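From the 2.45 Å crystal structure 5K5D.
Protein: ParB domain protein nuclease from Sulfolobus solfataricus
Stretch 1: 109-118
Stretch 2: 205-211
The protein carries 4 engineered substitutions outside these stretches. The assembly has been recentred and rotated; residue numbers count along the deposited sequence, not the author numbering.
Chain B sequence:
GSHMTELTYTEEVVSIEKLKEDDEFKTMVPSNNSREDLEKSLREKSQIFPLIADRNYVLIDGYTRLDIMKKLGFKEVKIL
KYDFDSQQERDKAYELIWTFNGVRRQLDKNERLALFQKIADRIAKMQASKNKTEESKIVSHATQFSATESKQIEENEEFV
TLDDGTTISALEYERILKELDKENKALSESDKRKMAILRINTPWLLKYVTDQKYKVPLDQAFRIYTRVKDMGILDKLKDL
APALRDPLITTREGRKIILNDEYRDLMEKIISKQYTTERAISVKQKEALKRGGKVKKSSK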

# COMPACT_ATOMS: atom_id res chain seq x y z
N LYS B 109 -5.70 0.41 -9.39
CA LYS B 109 -5.27 1.61 -8.67
C LYS B 109 -5.43 1.45 -7.15
O LYS B 109 -4.64 1.98 -6.38
N ASN B 110 -6.44 0.69 -6.74
CA ASN B 110 -6.75 0.51 -5.32
C ASN B 110 -5.86 -0.51 -4.62
O ASN B 110 -5.65 -0.45 -3.41
N GLU B 111 -5.34 -1.46 -5.39
CA GLU B 111 -4.48 -2.49 -4.84
C GLU B 111 -3.07 -1.95 -4.64
O GLU B 111 -2.38 -2.34 -3.71
N ARG B 112 -2.65 -1.05 -5.52
CA ARG B 112 -1.33 -0.45 -5.40
C ARG B 112 -1.31 0.61 -4.30
O ARG B 112 -0.30 0.78 -3.61
N LEU B 113 -2.43 1.30 -4.13
CA LEU B 113 -2.58 2.26 -3.04
C LEU B 113 -2.49 1.56 -1.70
O LEU B 113 -1.87 2.05 -0.76
N ALA B 114 -3.12 0.39 -1.60
CA ALA B 114 -3.08 -0.40 -0.38
C ALA B 114 -1.66 -0.87 -0.10
O ALA B 114 -1.23 -0.91 1.05
N LEU B 115 -0.93 -1.22 -1.16
CA LEU B 115 0.47 -1.59 -1.02
C LEU B 115 1.29 -0.36 -0.62
O LEU B 115 2.14 -0.43 0.26
N PHE B 116 1.00 0.76 -1.27
CA PHE B 116 1.71 2.00 -1.02
C PHE B 116 1.64 2.37 0.46
O PHE B 116 2.66 2.67 1.08
N GLN B 117 0.43 2.35 1.01
CA GLN B 117 0.25 2.63 2.43
C GLN B 117 0.99 1.62 3.31
O GLN B 117 1.64 2.01 4.28
N LYS B 118 0.88 0.34 2.97
CA LYS B 118 1.54 -0.70 3.76
C LYS B 118 3.03 -0.43 3.81
O LYS B 118 3.67 -0.60 4.85
N LEU B 205 -11.64 6.24 6.82
CA LEU B 205 -12.15 6.60 5.51
C LEU B 205 -11.23 6.05 4.41
O LEU B 205 -11.70 5.61 3.36
N LEU B 206 -9.93 6.07 4.67
CA LEU B 206 -8.97 5.54 3.70
C LEU B 206 -9.18 4.04 3.51
O LEU B 206 -9.05 3.53 2.39
N LYS B 207 -9.51 3.35 4.59
CA LYS B 207 -9.72 1.90 4.56
C LYS B 207 -10.73 1.48 3.49
O LYS B 207 -10.66 0.36 2.99
N TYR B 208 -11.66 2.37 3.15
CA TYR B 208 -12.66 2.08 2.12
C TYR B 208 -12.00 2.01 0.75
O TYR B 208 -12.41 1.22 -0.11
N VAL B 209 -11.00 2.85 0.54
CA VAL B 209 -10.23 2.85 -0.70
C VAL B 209 -9.28 1.66 -0.74
O VAL B 209 -8.94 1.15 -1.81
N THR B 210 -8.86 1.22 0.44
CA THR B 210 -7.87 0.17 0.58
C THR B 210 -8.52 -1.21 0.60
O THR B 210 -7.97 -2.18 0.08
N ASP B 211 -9.71 -1.28 1.19
CA ASP B 211 -10.42 -2.53 1.33
C ASP B 211 -10.71 -3.17 -0.02
O ASP B 211 -11.34 -2.56 -0.89

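The two helices cross at 128° between their N-to-C directions, with axes 9.3 Å apart at closest approach, and the contact is built from one face of the first helix: N110, L113, A114 and Q117, the i, i+3, i+4, i+7 spacing that keeps side chains on one side. All four send CA-to-CB toward the partner. The small residue sits where the two backbones come closest. A114 CA lies 4.9 Å from T210 CA, and with only a methyl to place, A114 CB meets T210 CG2 at 3.6 Å.

N110 works at the C-terminal end of the second helix. Its chi1 of -71° (m) and chi2 of 80° carry the amide to V209, where N110 ND2 donates to V209 O at 2.8 Å in a straight N-H...O line. That carbonyl lies in the last turn, just before D211 leaves helical phi/psi, and the side-chain amide supplies a donor to it. The same nitrogen, N110 ND2, passes V209 CG1 at 3.3 Å. The CA-to-CB bond of V209 runs sideways to the first helix, yet in the t rotamer V209 CG1 also meets L113 CD1 at 3.9 Å, an apolar contact. L113 reaches it with chi1 at -92°, between wells, and chi2 at t.

Q117 is extended, chi1 175° and chi2 -178° (both t), which spans the gap beyond A114. Q117 OE1 approaches L206 CD1 at 3.2 Å, a close polar-to-methyl contact; L206 points toward the first helix with an off-well chi1 of -140°. T210, in the m rotamer, sets its methyl on A114 while its hydroxyl faces Q117. The separation from Q117 OE1 to T210 OG1 is 3.6 Å, and a water links them: its O donates to Q117 OE1 at 2.8 Å and hydrogen-bonds T210 OG1 at 2.8 Å.

The rule is compact: alanine where the backbones come closest, N110 and Q117 about one turn to either side in sequence, and the L113-V209 apolar contact beside them.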

# COMPACT_ATOMS: atom_id res chain seq x y z
CB LYS B 109 -6.05 2.84 -9.16
CG LYS B 109 -5.45 4.18 -8.76
CD LYS B 109 -6.20 5.33 -9.42
CE LYS B 109 -5.57 6.68 -9.09
NZ LYS B 109 -5.45 6.88 -7.62
CB ASN B 110 -8.22 0.12 -5.14
CG ASN B 110 -9.17 1.27 -5.43
OD1 ASN B 110 -9.46 1.57 -6.59
ND2 ASN B 110 -9.66 1.92 -4.38
CB GLU B 111 -4.47 -3.72 -5.75
CG GLU B 111 -5.79 -4.45 -5.82
CD GLU B 111 -5.90 -5.38 -7.01
OE1 GLU B 111 -6.75 -6.30 -6.98
OE2 GLU B 111 -5.14 -5.20 -7.98
CB ARG B 112 -0.87 0.16 -6.73
CG ARG B 112 -1.63 1.41 -7.14
CD ARG B 112 -0.96 2.07 -8.33
NE ARG B 112 -0.80 1.14 -9.45
CZ ARG B 112 -0.22 1.46 -10.60
NH1 ARG B 112 0.26 2.68 -10.79
NH2 ARG B 112 -0.11 0.55 -11.56
CB LEU B 113 -3.92 2.99 -3.17
CG LEU B 113 -3.93 4.30 -3.96
CD1 LEU B 113 -5.36 4.72 -4.31
CD2 LEU B 113 -3.21 5.39 -3.18
CB ALA B 114 -4.03 -1.59 -0.48
CB LEU B 115 1.01 -2.17 -2.32
CG LEU B 115 2.52 -2.43 -2.41
CD1 LEU B 115 2.99 -3.39 -1.33
CD2 LEU B 115 2.88 -2.96 -3.79
CB PHE B 116 1.13 3.13 -1.87
CG PHE B 116 2.12 4.21 -2.17
CD1 PHE B 116 3.46 4.06 -1.85
CD2 PHE B 116 1.71 5.39 -2.78
CE1 PHE B 116 4.37 5.06 -2.13
CE2 PHE B 116 2.62 6.39 -3.07
CZ PHE B 116 3.95 6.23 -2.74
CB GLN B 117 -1.24 2.66 2.80
CG GLN B 117 -1.47 2.82 4.30
CD GLN B 117 -2.94 2.79 4.67
OE1 GLN B 117 -3.81 3.10 3.85
NE2 GLN B 117 -3.23 2.42 5.91
CB LYS B 118 1.30 -2.09 3.16
CG LYS B 118 -0.04 -2.69 3.49
CD LYS B 118 -0.15 -4.08 2.90
CE LYS B 118 -1.58 -4.60 2.94
NZ LYS B 118 -1.69 -5.94 2.30
CB LEU B 205 -12.28 8.12 5.39
CG LEU B 205 -13.07 8.71 4.22
CD1 LEU B 205 -12.22 8.75 2.95
CD2 LEU B 205 -14.36 7.94 4.00
CB LEU B 206 -7.53 5.81 4.16
CG LEU B 206 -6.51 6.23 3.10
CD1 LEU B 206 -5.10 5.97 3.60
CD2 LEU B 206 -6.74 5.53 1.77
CB LYS B 207 -10.18 1.38 5.93
CG LYS B 207 -9.07 1.20 6.96
CD LYS B 207 -9.57 0.35 8.13
CE LYS B 207 -8.53 0.20 9.23
NZ LYS B 207 -8.30 1.49 9.95
CB TYR B 208 -13.77 3.13 2.13
CG TYR B 208 -14.80 2.95 3.23
CD1 TYR B 208 -14.85 3.83 4.30
CD2 TYR B 208 -15.71 1.90 3.19
CE1 TYR B 208 -15.79 3.67 5.30
CE2 TYR B 208 -16.65 1.74 4.19
CZ TYR B 208 -16.69 2.62 5.24
OH TYR B 208 -17.62 2.46 6.24
CB VAL B 209 -9.37 4.12 -0.83
CG1 VAL B 209 -8.53 4.06 -2.09
CG2 VAL B 209 -10.25 5.36 -0.82
CB THR B 210 -7.05 0.36 1.86
OG1 THR B 210 -6.13 1.45 1.67
CG2 THR B 210 -6.26 -0.90 2.20
CB ASP B 211 -11.72 -2.33 2.11
CG ASP B 211 -12.26 -3.62 2.67
OD1 ASP B 211 -11.94 -4.68 2.11
OD2 ASP B 211 -13.02 -3.56 3.67
O HOH W 1 -6.29 1.95 4.45